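Local coordinates for metastasis-associated protein MTA1 (Homo sapiens, PDB 6G16), which serves as a scaffold subunit of the NuRD chromatin-remodelling complex and here, through its R1 region, packs against the chain of another protein, consistent with recruitment of a histone chaperone, at residues 12-15 / 16-20; 27-31 / 32-36; 71-74 / 75-79. One frame throughout, in Å; residues are numbered along the deposited sequence.

Interaction 1: 12-15 / 16-20; sequences LHTT and KLTRI
T15 and R19 join across the first turn of helix 16-24 by the backbone bond R19 N to T15 O (2.9 Å, N-H...O angle 162°), which starts the helix after the two-residue link T14-T15 that follows strand 11-13. The same carbonyl takes a weak bond from T18 N. The T15 hydroxyl adds to this grip: T18 N donates to T15 OG1 (3.1 Å, 153°), the capping bond. Rotation about the first torsion sets OG1 between the backbone N and the carbonyl carbon (chi1 61°), turning it toward that amide. T18 OG1 donates to T15 OG1 at 2.7 Å, and each hydroxyl is also hydrogen-bonded to the backbone of the chain of another protein, as is T14 OG1. On another flank of the turn, the methyl T14 CG2 rests against T18 CB at 3.6 Å, the two side chains crossing near a right angle. R19 reaches back along the chain, extended from CG to NE, until T14 O sits over one face of its guanidinium, without the geometry of a hydrogen bond; its NE makes a weak, long ion pair with an acidic side chain of the partner protein. H13 meets the rim of the same group, its CE1 3.7 Å from R19 NH2, with the ring plane turned steeply to the guanidinium. Beyond T14, L12 pairs antiparallel with a strand of the partner chain. Together these features define a threonine N-cap, in which the T15 side chain accepts from the N3 amide and the capping hydroxyl is shared with a protein interface.

Interaction 2: 27-31 / 32-36; sequences EILRP and WHAAR
A34 N donates to R30 O at 2.9 Å with a nearly straight N-H...O angle of 170°, and A35 N donates to P31 O at 2.7 Å; H33 N adds a weak bond to R30 O. R30 ends helix 26-29 with positive phi and is also the N-cap residue of helix 31-34, so its carbonyl opens the second helix. Next comes a flat stack: the R30 guanidinium lies on the H33 ring, centres 3.9 Å apart and planes at 20°, with NH2 over the ring centre. A bend at chi3 of R30 (60°) folds the group onto that face. H33 ND1 is hydrogen-bonded to an acidic side chain of the chain of another protein. W32 folds back over the junction: R30 CA stands 4.0 Å from the centroid of its six-membered ring, close to the ring normal, a CH-pi contact, while P31 CD meets W32 CE3 at 3.6 Å. On the buried side, L29 CD1 and A34 CB lie 4.4 Å apart. The chemistry implies a break between two short helices, packed by a cation and two aromatic rings; the stacked arginine would probably disfavour a charge on H33 and the acidic partner at ND1 would probably favour it, which leaves the net effect open.

Interaction 3: 71-74 / 75-79; sequences KPLE and AVLRY
L73 CD1 and V76 CG1 meet at 3.7 Å, their side chains crossing obliquely, and one turn on, L73 CG faces L77 CG at 4.3 Å. These three residues form the buried face of the first turns of helix 73-81, and the chain of another protein packs over them: L73 and V76 each meet a polar side chain, L77 an apolar one. L73 reaches its partners because CG swings away from its own backbone N (chi1 -179°), which brings its branched end back toward V76 and L77. Round the helix from this face, A75 CB is held from the N-terminal end, with K71 CG at 3.4 Å and P72 CD at 4.0 Å. The aliphatic part of K71 thus lies against the methyl. Three backbone bonds frame the packing. L77 N donates to L73 O at 2.8 Å and 174°, nearly along the carbonyl direction; V76 N reaches the carbonyl oxygen of the N-cap residue, P72 O, at 3.0 Å in the carbonyl plane; R78 N reaches E74 O at 2.9 Å. At the start of the helix the backbone N-H of L73 donates to an acidic side chain of the partner protein. The polar edge is made by exposed E74, whose OE1 comes within 4.3 Å of L77 CD1, and by exposed R78. The chemistry implies an amphipathic helix start: leucine and valine groups are pressed into the interface, while the partner's acid at the N-terminal end of the helix would probably be favoured by the helix dipole.

All three contacts are local, lie in series along the chain and are only partly buried, with help from the chain of another protein. Interaction 2 lies nearest the chain's centre, about 6 Å from centre to centre, interaction 1 at about 12 Å, and interaction 3 at the periphery, about 24 Å out. Interactions 1 and 2 belong to the successive helices 16-24, 26-29 and 31-34, their centres about 16 Å apart; interaction 3, on helix 73-81, lies across the chain's centre from interaction 1. Chemistry follows place. At 12-20 hydroxyls begin a helix, at 27-36 a cation and aromatic rings pack a break between helices, and at 71-79 leucine and valine form the buried face, flanked by K71, A75 and E74.

Interaction 1: 12-15 / 16-20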
loop_
_atom_site.group_PDB
_atom_site.type_symbol
_atom_site.label_atom_id
_atom_site.label_comp_id
_atom_site.label_asym_id
_atom_site.label_seq_id
_atom_site.Cartn_x
_atom_site.Cartn_y
_atom_site.Cartn_z
ATOM N N LEU B 12 8.813 9.373 15.923
ATOM C CA LEU B 12 9.692 10.434 15.439
ATOM C C LEU B 12 8.805 11.472 14.805
ATOM O O LEU B 12 8.086 11.176 13.873
ATOM C CB LEU B 12 10.648 9.897 14.389
ATOM C CG LEU B 12 11.554 10.887 13.637
ATOM C CD1 LEU B 12 12.529 11.543 14.604
ATOM C CD2 LEU B 12 12.325 10.214 12.507
ATOM N N HIS B 13 8.820 12.683 15.351
ATOM C CA HIS B 13 8.219 13.853 14.726
ATOM C C HIS B 13 9.394 14.789 14.620
ATOM O O HIS B 13 9.883 15.286 15.629
ATOM C CB HIS B 13 7.122 14.406 15.595
ATOM C CG HIS B 13 6.330 15.505 14.966
ATOM N ND1 HIS B 13 6.125 15.595 13.601
ATOM C CD2 HIS B 13 5.633 16.535 15.522
ATOM C CE1 HIS B 13 5.359 16.647 13.336
ATOM N NE2 HIS B 13 5.038 17.226 14.484
ATOM N N THR B 14 9.897 14.973 13.400
ATOM C CA THR B 14 11.194 15.622 13.182
ATOM C C THR B 14 11.100 17.069 13.560
ATOM O O THR B 14 10.115 17.701 13.197
ATOM C CB THR B 14 11.638 15.527 11.714
ATOM O OG1 THR B 14 11.915 14.166 11.398
ATOM C CG2 THR B 14 12.908 16.306 11.476
ATOM N N THR B 15 12.114 17.587 14.269
ATOM C CA THR B 15 12.080 18.988 14.772
ATOM C C THR B 15 12.253 20.025 13.657
ATOM O O THR B 15 12.954 19.787 12.653
ATOM C CB THR B 15 13.211 19.274 15.757
ATOM O OG1 THR B 15 14.467 19.076 15.081
ATOM C CG2 THR B 15 13.120 18.358 16.991
ATOM N N LYS B 16 11.672 21.199 13.879
ATOM C CA LYS B 16 11.768 22.307 12.925
ATOM C C LYS B 16 13.212 22.622 12.603
ATOM O O LYS B 16 13.543 22.912 11.460
ATOM C CB LYS B 16 11.064 23.555 13.453
ATOM C CG LYS B 16 9.574 23.384 13.761
ATOM C CD LYS B 16 8.737 22.881 12.582
ATOM C CE LYS B 16 7.527 22.089 13.065
ATOM N NZ LYS B 16 6.510 21.920 11.994
ATOM N N LEU B 17 14.072 22.535 13.603
ATOM C CA LEU B 17 15.498 22.774 13.384
ATOM C C LEU B 17 16.110 21.725 12.434
ATOM O O LEU B 17 16.921 22.053 11.550
ATOM C CB LEU B 17 16.255 22.832 14.725
ATOM C CG LEU B 17 17.678 23.440 14.777
ATOM C CD1 LEU B 17 18.748 22.585 14.101
ATOM C CD2 LEU B 17 17.728 24.859 14.223
ATOM N N THR B 18 15.731 20.463 12.605
ATOM C CA THR B 18 16.275 19.443 11.719
ATOM C C THR B 18 15.763 19.677 10.300
ATOM O O THR B 18 16.536 19.544 9.352
ATOM C CB THR B 18 15.998 18.019 12.209
ATOM O OG1 THR B 18 16.381 17.914 13.590
ATOM C CG2 THR B 18 16.834 17.003 11.400
ATOM N N ARG B 19 14.496 20.078 10.162
ATOM C CA ARG B 19 13.930 20.375 8.850
ATOM C C ARG B 19 14.706 21.458 8.106
ATOM O O ARG B 19 15.020 21.299 6.916
ATOM C CB ARG B 19 12.470 20.792 8.946
ATOM C CG ARG B 19 11.542 19.708 9.421
ATOM C CD ARG B 19 10.098 19.989 8.999
ATOM N NE ARG B 19 9.217 18.918 9.456
ATOM C CZ ARG B 19 8.829 18.733 10.721
ATOM N NH1 ARG B 19 9.217 19.581 11.689
ATOM N NH2 ARG B 19 8.047 17.691 11.035
ATOM N N ILE B 20 15.010 22.554 8.793
ATOM C CA ILE B 20 15.795 23.639 8.169
ATOM C C ILE B 20 17.258 23.256 7.966
ATOM O O ILE B 20 17.879 23.682 6.992
ATOM C CB ILE B 20 15.663 24.998 8.906
ATOM C CG1 ILE B 20 16.227 24.925 10.343
ATOM C CG2 ILE B 20 14.198 25.480 8.827
ATOM C CD1 ILE B 20 15.440 25.724 11.399
#

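Interaction 2: 27-31 / 32-36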
loop_
_atom_site.group_PDB
_atom_site.type_symbol
_atom_site.label_atom_id
_atom_site.label_comp_id
_atom_site.label_asym_id
_atom_site.label_seq_id
_atom_site.Cartn_x
_atom_site.Cartn_y
_atom_site.Cartn_z
ATOM N N GLU B 27 23.873 20.256 0.406
ATOM C CA GLU B 27 25.054 19.755 -0.324
ATOM C C GLU B 27 25.779 18.630 0.413
ATOM O O GLU B 27 26.485 17.829 -0.209
ATOM C CB GLU B 27 26.052 20.893 -0.637
ATOM C CG GLU B 27 25.488 22.151 -1.302
ATOM C CD GLU B 27 24.558 21.885 -2.478
ATOM O OE1 GLU B 27 24.720 20.822 -3.150
ATOM O OE2 GLU B 27 23.672 22.759 -2.723
ATOM N N ILE B 28 25.624 18.592 1.736
ATOM C CA ILE B 28 26.190 17.528 2.562
ATOM C C ILE B 28 25.250 16.318 2.657
ATOM O O ILE B 28 25.651 15.185 2.428
ATOM C CB ILE B 28 26.493 18.034 3.972
ATOM C CG1 ILE B 28 27.610 19.092 3.877
ATOM C CG2 ILE B 28 26.935 16.867 4.869
ATOM C CD1 ILE B 28 28.069 19.685 5.207
ATOM N N LEU B 29 24.000 16.577 3.003
ATOM C CA LEU B 29 22.986 15.541 3.114
ATOM C C LEU B 29 22.700 14.827 1.799
ATOM O O LEU B 29 22.620 13.620 1.775
ATOM C CB LEU B 29 21.693 16.159 3.651
ATOM C CG LEU B 29 20.452 15.288 3.696
ATOM C CD1 LEU B 29 20.676 14.025 4.519
ATOM C CD2 LEU B 29 19.325 16.124 4.265
ATOM N N ARG B 30 22.513 15.584 0.729
ATOM C CA ARG B 30 22.237 15.052 -0.610
ATOM C C ARG B 30 20.967 14.197 -0.579
ATOM O O ARG B 30 21.028 12.988 -0.792
ATOM C CB ARG B 30 23.447 14.262 -1.154
ATOM C CG ARG B 30 24.706 15.093 -1.314
ATOM C CD ARG B 30 25.934 14.215 -1.437
ATOM N NE ARG B 30 25.863 13.315 -2.591
ATOM C CZ ARG B 30 26.282 12.048 -2.614
ATOM N NH1 ARG B 30 26.810 11.474 -1.531
ATOM N NH2 ARG B 30 26.138 11.329 -3.731
ATOM N N PRO B 31 19.816 14.817 -0.288
ATOM C CA PRO B 31 18.564 14.075 -0.050
ATOM C C PRO B 31 18.152 13.130 -1.171
ATOM O O PRO B 31 17.626 12.058 -0.900
ATOM C CB PRO B 31 17.500 15.188 0.096
ATOM C CG PRO B 31 18.235 16.457 0.299
ATOM C CD PRO B 31 19.600 16.275 -0.302
ATOM N N TRP B 32 18.354 13.567 -2.411
ATOM C CA TRP B 32 18.084 12.767 -3.609
ATOM C C TRP B 32 18.819 11.421 -3.552
ATOM O O TRP B 32 18.275 10.378 -3.942
ATOM C CB TRP B 32 18.451 13.551 -4.886
ATOM C CG TRP B 32 19.905 14.028 -4.954
ATOM C CD1 TRP B 32 20.973 13.328 -5.429
ATOM C CD2 TRP B 32 20.423 15.306 -4.512
ATOM N NE1 TRP B 32 22.124 14.088 -5.314
ATOM C CE2 TRP B 32 21.813 15.300 -4.754
ATOM C CE3 TRP B 32 19.840 16.450 -3.938
ATOM C CZ2 TRP B 32 22.640 16.395 -4.442
ATOM C CZ3 TRP B 32 20.660 17.535 -3.625
ATOM C CH2 TRP B 32 22.046 17.498 -3.881
ATOM N N HIS B 33 20.043 11.461 -3.036
ATOM C CA HIS B 33 20.903 10.286 -2.872
ATOM C C HIS B 33 20.540 9.496 -1.620
ATOM O O HIS B 33 20.322 8.292 -1.690
ATOM C CB HIS B 33 22.361 10.746 -2.832
ATOM C CG HIS B 33 23.334 9.662 -2.526
ATOM N ND1 HIS B 33 23.748 8.743 -3.460
ATOM C CD2 HIS B 33 23.997 9.361 -1.387
ATOM C CE1 HIS B 33 24.612 7.910 -2.910
ATOM N NE2 HIS B 33 24.781 8.264 -1.652
ATOM N N ALA B 34 20.471 10.181 -0.483
ATOM C CA ALA B 34 20.035 9.573 0.793
ATOM C C ALA B 34 18.670 8.891 0.728
ATOM O O ALA B 34 18.468 7.846 1.328
ATOM C CB ALA B 34 20.018 10.616 1.886
ATOM N N ALA B 35 17.747 9.469 -0.028
ATOM C CA ALA B 35 16.407 8.907 -0.152
ATOM C C ALA B 35 16.382 7.517 -0.756
ATOM O O ALA B 35 15.404 6.783 -0.556
ATOM C CB ALA B 35 15.513 9.821 -0.950
ATOM N N ARG B 36 17.443 7.173 -1.483
ATOM C CA ARG B 36 17.581 5.857 -2.079
ATOM C C ARG B 36 18.651 4.978 -1.404
ATOM O O ARG B 36 19.057 3.935 -1.928
ATOM C CB ARG B 36 17.803 6.021 -3.579
ATOM C CG ARG B 36 16.574 6.636 -4.252
ATOM C CD ARG B 36 16.807 6.990 -5.688
ATOM N NE ARG B 36 17.689 8.127 -5.886
ATOM C CZ ARG B 36 18.218 8.444 -7.070
ATOM N NH1 ARG B 36 17.942 7.712 -8.155
ATOM N NH2 ARG B 36 19.033 9.496 -7.174
#

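Interaction 3: 71-74 / 75-79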
loop_
_atom_site.group_PDB
_atom_site.type_symbol
_atom_site.label_atom_id
_atom_site.label_comp_id
_atom_site.label_asym_id
_atom_site.label_seq_id
_atom_site.Cartn_x
_atom_site.Cartn_y
_atom_site.Cartn_z
ATOM N N LYS B 71 5.315 18.823 -12.863
ATOM C CA LYS B 71 4.829 18.628 -14.212
ATOM C C LYS B 71 3.479 17.888 -14.212
ATOM O O LYS B 71 3.346 16.866 -13.508
ATOM C CB LYS B 71 5.850 17.817 -14.983
ATOM C CG LYS B 71 5.584 17.777 -16.468
ATOM C CD LYS B 71 6.846 17.512 -17.283
ATOM C CE LYS B 71 7.557 16.227 -16.878
ATOM N NZ LYS B 71 8.450 15.761 -17.972
ATOM N N PRO B 72 2.477 18.388 -14.981
ATOM C CA PRO B 72 1.179 17.682 -14.999
ATOM C C PRO B 72 1.261 16.271 -15.583
ATOM O O PRO B 72 2.120 15.998 -16.420
ATOM C CB PRO B 72 0.309 18.553 -15.901
ATOM C CG PRO B 72 0.965 19.870 -15.945
ATOM C CD PRO B 72 2.425 19.648 -15.741
ATOM N N LEU B 73 0.353 15.397 -15.167
ATOM C CA LEU B 73 0.348 14.022 -15.677
ATOM C C LEU B 73 0.281 14.027 -17.200
ATOM O O LEU B 73 0.970 13.257 -17.888
ATOM C CB LEU B 73 -0.796 13.199 -15.090
ATOM C CG LEU B 73 -0.896 11.737 -15.512
ATOM C CD1 LEU B 73 0.374 10.955 -15.224
ATOM C CD2 LEU B 73 -2.064 11.074 -14.807
ATOM N N GLU B 74 -0.541 14.932 -17.718
ATOM C CA GLU B 74 -0.733 15.076 -19.156
ATOM C C GLU B 74 0.614 15.256 -19.861
ATOM O O GLU B 74 0.902 14.602 -20.857
ATOM C CB GLU B 74 -1.683 16.260 -19.426
ATOM C CG GLU B 74 -2.142 16.407 -20.875
ATOM C CD GLU B 74 -2.794 15.141 -21.461
ATOM O OE1 GLU B 74 -3.330 14.261 -20.685
ATOM O OE2 GLU B 74 -2.766 15.042 -22.723
ATOM N N ALA B 75 1.438 16.127 -19.295
ATOM C CA ALA B 75 2.765 16.402 -19.815
ATOM C C ALA B 75 3.678 15.187 -19.691
ATOM O O ALA B 75 4.446 14.906 -20.586
ATOM C CB ALA B 75 3.363 17.582 -19.075
ATOM N N VAL B 76 3.609 14.465 -18.589
ATOM C CA VAL B 76 4.445 13.262 -18.484
ATOM C C VAL B 76 4.018 12.230 -19.542
ATOM O O VAL B 76 4.880 11.657 -20.182
ATOM C CB VAL B 76 4.597 12.642 -17.037
ATOM C CG1 VAL B 76 3.373 12.836 -16.183
ATOM C CG2 VAL B 76 4.945 11.146 -17.094
ATOM N N LEU B 77 2.719 11.999 -19.720
ATOM C CA LEU B 77 2.247 11.104 -20.793
ATOM C C LEU B 77 2.687 11.575 -22.204
ATOM O O LEU B 77 3.171 10.783 -22.998
ATOM C CB LEU B 77 0.738 10.955 -20.775
ATOM C CG LEU B 77 0.054 10.493 -19.488
ATOM C CD1 LEU B 77 -1.457 10.536 -19.663
ATOM C CD2 LEU B 77 0.480 9.095 -19.132
ATOM N N ARG B 78 2.573 12.869 -22.487
ATOM C CA ARG B 78 3.137 13.434 -23.719
ATOM C C ARG B 78 4.637 13.087 -23.884
ATOM O O ARG B 78 5.064 12.660 -24.975
ATOM C CB ARG B 78 2.888 14.956 -23.773
ATOM C CG ARG B 78 3.662 15.762 -24.823
ATOM C CD ARG B 78 2.917 15.838 -26.136
ATOM N NE ARG B 78 3.776 16.318 -27.218
ATOM C CZ ARG B 78 3.515 16.174 -28.522
ATOM N NH1 ARG B 78 2.407 15.550 -28.944
ATOM N NH2 ARG B 78 4.375 16.658 -29.424
ATOM N N TYR B 79 5.425 13.262 -22.820
ATOM C CA TYR B 79 6.848 12.868 -22.841
ATOM C C TYR B 79 7.022 11.368 -23.172
ATOM O O TYR B 79 7.883 10.993 -23.961
ATOM C CB TYR B 79 7.563 13.205 -21.510
ATOM C CG TYR B 79 9.010 12.740 -21.509
ATOM C CD1 TYR B 79 9.351 11.446 -21.102
ATOM C CD2 TYR B 79 10.028 13.581 -21.944
ATOM C CE1 TYR B 79 10.658 11.015 -21.132
ATOM C CE2 TYR B 79 11.351 13.156 -21.966
ATOM C CZ TYR B 79 11.663 11.873 -21.565
ATOM O OH TYR B 79 12.966 11.432 -21.626
#